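AT27789p (Drosophila melanogaster, PDB 5UZM) probably binds RNA, including mRNA, as an hnRNP F/H homologue, through domains such as the quasi-RNA recognition motif described here. Local coordinates at residues E27-L32 / I81-S86; V11-L16 / Q23-F28. All blocks are in the same frame, centred on the assembly; numbering follows the deposited sequence.

Contact 1 (E27-L32 / I81-S86)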
loop_
_atom_site.group_PDB
_atom_site.type_symbol
_atom_site.label_atom_id
_atom_site.label_comp_id
_atom_site.label_asym_id
_atom_site.label_seq_id
_atom_site.Cartn_x
_atom_site.Cartn_y
_atom_site.Cartn_z
ATOM N N GLU A 27 0.092 -6.080 -8.746
ATOM C CA GLU A 27 -0.836 -6.025 -9.890
ATOM C C GLU A 27 -1.754 -4.794 -9.822
ATOM O O GLU A 27 -1.979 -4.123 -10.834
ATOM C CB GLU A 27 -1.652 -7.312 -9.961
ATOM C CG GLU A 27 -2.708 -7.256 -11.017
ATOM C CD GLU A 27 -3.549 -8.510 -11.073
ATOM O OE1 GLU A 27 -4.771 -8.397 -11.361
ATOM O OE2 GLU A 27 -2.974 -9.597 -10.850
ATOM N N PHE A 28 -2.275 -4.481 -8.643
ATOM C CA PHE A 28 -3.121 -3.302 -8.489
ATOM C C PHE A 28 -2.373 -2.037 -8.879
ATOM O O PHE A 28 -2.965 -1.124 -9.463
ATOM C CB PHE A 28 -3.574 -3.236 -7.034
ATOM C CG PHE A 28 -4.516 -2.156 -6.725
ATOM C CD1 PHE A 28 -5.863 -2.280 -7.016
ATOM C CD2 PHE A 28 -4.060 -0.973 -6.142
ATOM C CE1 PHE A 28 -6.731 -1.238 -6.717
ATOM C CE2 PHE A 28 -4.944 0.041 -5.828
ATOM C CZ PHE A 28 -6.276 -0.089 -6.137
ATOM N N PHE A 29 -1.078 -1.968 -8.589
ATOM C CA PHE A 29 -0.254 -0.814 -8.932
ATOM C C PHE A 29 0.605 -1.097 -10.164
ATOM O O PHE A 29 1.699 -0.553 -10.291
ATOM C CB PHE A 29 0.590 -0.421 -7.705
ATOM C CG PHE A 29 -0.222 0.220 -6.625
ATOM C CD1 PHE A 29 -1.030 1.307 -6.913
ATOM C CD2 PHE A 29 -0.169 -0.218 -5.318
ATOM C CE1 PHE A 29 -1.812 1.918 -5.958
ATOM C CE2 PHE A 29 -0.928 0.438 -4.337
ATOM C CZ PHE A 29 -1.736 1.528 -4.652
ATOM N N SER A 30 0.127 -1.970 -11.064
ATOM C CA SER A 30 0.860 -2.259 -12.295
ATOM C C SER A 30 1.182 -0.980 -13.042
ATOM O O SER A 30 0.317 -0.131 -13.239
ATOM C CB SER A 30 0.040 -3.194 -13.177
ATOM O OG SER A 30 0.774 -3.465 -14.383
ATOM N N GLY A 31 2.416 -0.883 -13.509
ATOM C CA GLY A 31 2.887 0.331 -14.164
ATOM C C GLY A 31 3.592 1.310 -13.258
ATOM O O GLY A 31 4.161 2.291 -13.750
ATOM N N LEU A 32 3.534 1.126 -11.950
ATOM C CA LEU A 32 4.193 2.029 -11.010
ATOM C C LEU A 32 5.368 1.317 -10.359
ATOM O O LEU A 32 5.355 0.096 -10.181
ATOM C CB LEU A 32 3.222 2.495 -9.934
ATOM C CG LEU A 32 1.867 2.968 -10.497
ATOM C CD1 LEU A 32 0.961 3.388 -9.382
ATOM C CD2 LEU A 32 2.010 4.138 -11.496
ATOM N N ILE A 81 -10.588 -0.535 -2.801
ATOM C CA ILE A 81 -9.388 -0.191 -2.041
ATOM C C ILE A 81 -9.323 1.328 -1.887
ATOM O O ILE A 81 -9.258 2.067 -2.880
ATOM C CB ILE A 81 -8.118 -0.741 -2.726
ATOM C CG1 ILE A 81 -8.228 -2.262 -3.018
ATOM C CG2 ILE A 81 -6.895 -0.457 -1.878
ATOM C CD1 ILE A 81 -8.622 -3.136 -1.814
ATOM N N GLU A 82 -9.382 1.790 -0.650
ATOM C CA GLU A 82 -9.179 3.203 -0.334
ATOM C C GLU A 82 -7.699 3.486 -0.243
ATOM O O GLU A 82 -6.954 2.718 0.369
ATOM C CB GLU A 82 -9.869 3.562 0.986
ATOM C CG GLU A 82 -11.334 3.130 1.038
ATOM C CD GLU A 82 -11.878 3.218 2.453
ATOM O OE1 GLU A 82 -12.149 4.360 2.886
ATOM O OE2 GLU A 82 -11.977 2.164 3.143
ATOM N N ILE A 83 -7.255 4.625 -0.783
ATOM C CA ILE A 83 -5.839 4.962 -0.851
ATOM C C ILE A 83 -5.639 6.370 -0.300
ATOM O O ILE A 83 -6.366 7.292 -0.685
ATOM C CB ILE A 83 -5.306 4.882 -2.295
ATOM C CG1 ILE A 83 -5.690 3.524 -2.926
ATOM C CG2 ILE A 83 -3.810 5.099 -2.360
ATOM C CD1 ILE A 83 -5.313 3.455 -4.394
ATOM N N PHE A 84 -4.692 6.525 0.622
ATOM C CA PHE A 84 -4.422 7.825 1.241
ATOM C C PHE A 84 -2.954 8.198 1.137
ATOM O O PHE A 84 -2.076 7.342 1.244
ATOM C CB PHE A 84 -4.770 7.819 2.751
ATOM C CG PHE A 84 -6.115 7.287 3.058
ATOM C CD1 PHE A 84 -7.219 8.132 3.088
ATOM C CD2 PHE A 84 -6.316 5.921 3.290
ATOM C CE1 PHE A 84 -8.490 7.631 3.356
ATOM C CE2 PHE A 84 -7.583 5.426 3.566
ATOM C CZ PHE A 84 -8.670 6.280 3.604
ATOM N N ARG A 85 -2.685 9.511 1.033
ATOM C CA ARG A 85 -1.315 9.998 1.108
ATOM C C ARG A 85 -0.744 9.733 2.494
ATOM O O ARG A 85 -1.451 9.828 3.499
ATOM C CB ARG A 85 -1.258 11.499 0.803
ATOM C CG ARG A 85 -2.268 11.982 -0.237
ATOM C CD ARG A 85 -2.011 13.455 -0.567
ATOM N NE ARG A 85 -0.677 13.593 -1.130
ATOM C CZ ARG A 85 -0.424 13.686 -2.430
ATOM N NH1 ARG A 85 -1.420 13.694 -3.304
ATOM N NH2 ARG A 85 0.828 13.780 -2.856
ATOM N N SER A 86 0.538 9.391 2.538
ATOM C CA SER A 86 1.173 8.987 3.771
ATOM C C SER A 86 2.607 9.488 3.816
ATOM O O SER A 86 2.947 10.485 3.160
ATOM C CB SER A 86 1.111 7.457 3.913
ATOM O OG SER A 86 1.492 7.078 5.211
#
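This is an apolar helix-to-sheet contact in the core of the domain, where Phe-28, the last residue of helix 22-28, and Phe-29, the first beyond it, meet Ile-81 and Ile-83 of strand 79-85. The two isoleucines, two residues apart, both point their CB toward the helix, as alternation along a strand requires. The Phe-28 ring spans them. Its CE2 lies 3.7 Å from Ile-83 CD1, which sits at the ring edge, near its plane, while its CZ reaches Ile-81 CB at 3.9 Å. CG of Phe-28 is turned away from its own amide nitrogen (chi1 -176°), which carries the ring out from the helix to the sheet. Phe-29, approaching Ile-83 head-on, also touches this methyl: its CZ is 4.1 Å from Ile-83 CD1. The aromatic pair also packs internally, with Phe-28 CD2 standing 3.6 Å above the Phe-29 ring plane, over its centre. Large flat rings suit the span between helix and strand, and beta-branched isoleucine fits an extended strand and offers broad apolar surface to the rings. Replacing Phe-28 with alanine would probably open a gap over Ile-81 and Ile-83 and leave the Phe-29 ring without the edge now resting on its face. Helices packed in this way on one face of an antiparallel sheet are characteristic of the RNA recognition motif fold.

Contact 2 (V11-L16 / Q23-F28)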
loop_
_atom_site.group_PDB
_atom_site.type_symbol
_atom_site.label_atom_id
_atom_site.label_comp_id
_atom_site.label_asym_id
_atom_site.label_seq_id
_atom_site.Cartn_x
_atom_site.Cartn_y
_atom_site.Cartn_z
ATOM N N VAL A 11 2.012 5.539 0.219
ATOM C CA VAL A 11 0.568 5.613 0.373
ATOM C C VAL A 11 0.146 4.562 1.401
ATOM O O VAL A 11 0.870 3.592 1.656
ATOM C CB VAL A 11 -0.187 5.391 -0.949
ATOM C CG1 VAL A 11 0.268 6.365 -2.047
ATOM C CG2 VAL A 11 -0.044 3.938 -1.410
ATOM N N LYS A 12 -1.021 4.768 2.009
ATOM C CA LYS A 12 -1.651 3.809 2.901
ATOM C C LYS A 12 -2.898 3.260 2.227
ATOM O O LYS A 12 -3.667 4.019 1.638
ATOM C CB LYS A 12 -2.033 4.493 4.235
ATOM C CG LYS A 12 -2.661 3.542 5.248
ATOM C CD LYS A 12 -2.805 4.256 6.600
ATOM C CE LYS A 12 -3.753 5.441 6.530
ATOM N NZ LYS A 12 -3.881 6.156 7.856
ATOM N N LEU A 13 -3.100 1.941 2.299
ATOM C CA LEU A 13 -4.260 1.267 1.718
ATOM C C LEU A 13 -5.192 0.795 2.821
ATOM O O LEU A 13 -4.735 0.425 3.889
ATOM C CB LEU A 13 -3.846 0.036 0.900
ATOM C CG LEU A 13 -2.751 0.222 -0.140
ATOM C CD1 LEU A 13 -2.538 -1.097 -0.910
ATOM C CD2 LEU A 13 -3.020 1.353 -1.102
ATOM N N ARG A 14 -6.496 0.821 2.569
ATOM C CA ARG A 14 -7.493 0.285 3.481
ATOM C C ARG A 14 -8.539 -0.495 2.692
ATOM O O ARG A 14 -8.819 -0.198 1.513
ATOM C CB ARG A 14 -8.155 1.434 4.284
ATOM C CG ARG A 14 -9.201 0.993 5.267
ATOM C CD ARG A 14 -9.689 2.231 6.027
ATOM N NE ARG A 14 -8.559 2.997 6.558
ATOM C CZ ARG A 14 -8.611 4.279 6.899
ATOM N NH1 ARG A 14 -9.741 4.960 6.762
ATOM N NH2 ARG A 14 -7.533 4.884 7.376
ATOM N N GLY A 15 -9.054 -1.559 3.294
ATOM C CA GLY A 15 -10.092 -2.347 2.676
ATOM C C GLY A 15 -9.644 -3.620 2.000
ATOM O O GLY A 15 -10.412 -4.200 1.241
ATOM N N LEU A 16 -8.410 -4.050 2.238
ATOM C CA LEU A 16 -7.853 -5.174 1.500
ATOM C C LEU A 16 -8.601 -6.480 1.775
ATOM O O LEU A 16 -9.088 -6.707 2.894
ATOM C CB LEU A 16 -6.388 -5.338 1.875
ATOM C CG LEU A 16 -5.472 -4.179 1.457
ATOM C CD1 LEU A 16 -4.066 -4.277 2.079
ATOM C CD2 LEU A 16 -5.368 -4.177 -0.077
ATOM N N GLN A 23 1.603 -10.093 -4.432
ATOM C CA GLN A 23 1.394 -10.153 -5.879
ATOM C C GLN A 23 0.166 -9.346 -6.292
ATOM O O GLN A 23 0.175 -8.671 -7.338
ATOM C CB GLN A 23 1.243 -11.615 -6.327
ATOM C CG GLN A 23 1.021 -11.745 -7.822
ATOM C CD GLN A 23 0.829 -13.194 -8.274
ATOM O OE1 GLN A 23 0.667 -14.097 -7.456
ATOM N NE2 GLN A 23 0.867 -13.416 -9.579
ATOM N N GLN A 24 -0.898 -9.388 -5.480
ATOM C CA GLN A 24 -2.109 -8.641 -5.799
ATOM C C GLN A 24 -1.882 -7.138 -5.678
ATOM O O GLN A 24 -2.466 -6.357 -6.452
ATOM C CB GLN A 24 -3.224 -9.084 -4.871
ATOM C CG GLN A 24 -3.756 -10.473 -5.240
ATOM C CD GLN A 24 -4.831 -10.892 -4.280
ATOM O OE1 GLN A 24 -4.594 -10.971 -3.090
ATOM N NE2 GLN A 24 -6.041 -11.072 -4.779
ATOM N N ILE A 25 -1.086 -6.720 -4.702
ATOM C CA ILE A 25 -0.745 -5.292 -4.578
ATOM C C ILE A 25 0.070 -4.853 -5.790
ATOM O O ILE A 25 -0.153 -3.778 -6.351
ATOM C CB ILE A 25 0.026 -5.005 -3.275
ATOM C CG1 ILE A 25 -0.795 -5.458 -2.066
ATOM C CG2 ILE A 25 0.439 -3.516 -3.198
ATOM C CD1 ILE A 25 -2.080 -4.839 -2.028
ATOM N N GLU A 26 1.085 -5.636 -6.153
ATOM C CA GLU A 26 1.911 -5.310 -7.320
ATOM C C GLU A 26 1.055 -5.169 -8.575
ATOM O O GLU A 26 1.223 -4.204 -9.347
ATOM C CB GLU A 26 2.982 -6.386 -7.497
ATOM C CG GLU A 26 4.050 -6.372 -6.346
ATOM C CD GLU A 26 4.764 -7.742 -6.104
ATOM O OE1 GLU A 26 4.450 -8.722 -6.795
ATOM O OE2 GLU A 26 5.634 -7.851 -5.201
ATOM N N GLU A 27 0.092 -6.080 -8.746
ATOM C CA GLU A 27 -0.836 -6.025 -9.890
ATOM C C GLU A 27 -1.754 -4.794 -9.822
ATOM O O GLU A 27 -1.979 -4.123 -10.834
ATOM C CB GLU A 27 -1.652 -7.312 -9.961
ATOM C CG GLU A 27 -2.708 -7.256 -11.017
ATOM C CD GLU A 27 -3.549 -8.510 -11.073
ATOM O OE1 GLU A 27 -4.771 -8.397 -11.361
ATOM O OE2 GLU A 27 -2.974 -9.597 -10.850
ATOM N N PHE A 28 -2.275 -4.481 -8.643
ATOM C CA PHE A 28 -3.121 -3.302 -8.489
ATOM C C PHE A 28 -2.373 -2.037 -8.879
ATOM O O PHE A 28 -2.965 -1.124 -9.463
ATOM C CB PHE A 28 -3.574 -3.236 -7.034
ATOM C CG PHE A 28 -4.516 -2.156 -6.725
ATOM C CD1 PHE A 28 -5.863 -2.280 -7.016
ATOM C CD2 PHE A 28 -4.060 -0.973 -6.142
ATOM C CE1 PHE A 28 -6.731 -1.238 -6.717
ATOM C CE2 PHE A 28 -4.944 0.041 -5.828
ATOM C CZ PHE A 28 -6.276 -0.089 -6.137
#
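The backbones of 11-16 and 23-28 come nearest just past the end of strand 10-14, where Leu-16 CA is 9.4 Å from Ile-25 CA, so they are joined through side chains alone. Three buried aliphatic residues make the contact, and both close approaches converge on one methyl group, CD1 of Ile-25. Leu-13 meets it tip to tip: its CD1 is 3.9 Å from Ile-25 CD1, the two side chains reaching toward each other from strand and helix. Leu-16 arrives crosswise, nearly at a right angle to Ile-25, and its CD2 touches the same Ile-25 CD1, again at 3.9 Å. CG1 of Ile-25 stands beside the backbone nitrogen (chi1 -57°), and a second bend of similar size (chi2 -57°) brings CD1 to the two leucines. The residue types fit these jobs. Leucine's fork at CG puts two methyls at the end of the side chain, while isoleucine branches at CB and sends one longer arm, CG1-CD1, to the leucines. Between the two leucines, Gly-15 turns the chain out of the strand with a positive phi of 100°, where a CB would collide with the carbonyl oxygen of Arg-14; the turn brings Leu-16 back to the interior. The helix itself is held by regular bonds, such as Glu-27 N to Gln-23 O at 3.0 Å. Around this cluster, Ile-25 also touches Val-57 of strand 54-58 and Ile-76 of strand 75-76, and Leu-16 packs on Ile-76 and Ile-81. The short helix is thus packed against the sheet, whose strand 10-14 lies between 54-58 and 79-85.

The two contacts lie side by side in one hydrophobic core, their centres about 6 Å apart. Along the chain, strand 10-14 comes first, helix 22-28 follows, and strand 79-85 arrives near the end, so contact 2 joins near neighbours in sequence and contact 1 spans almost fifty residues. Both draw on helix 22-28: contact 2 through Ile-25 and contact 1 through Phe-28, about one turn on. Both also reach the same antiparallel sheet: strands 10-14 and 79-85 are adjacent in it, paired by backbone bonds such as Arg-14 N to Glu-82 O at 2.9 Å. In these two contacts the helix is therefore packed against two neighbouring strands, tying the early and late parts of the quasi-RNA recognition motif together.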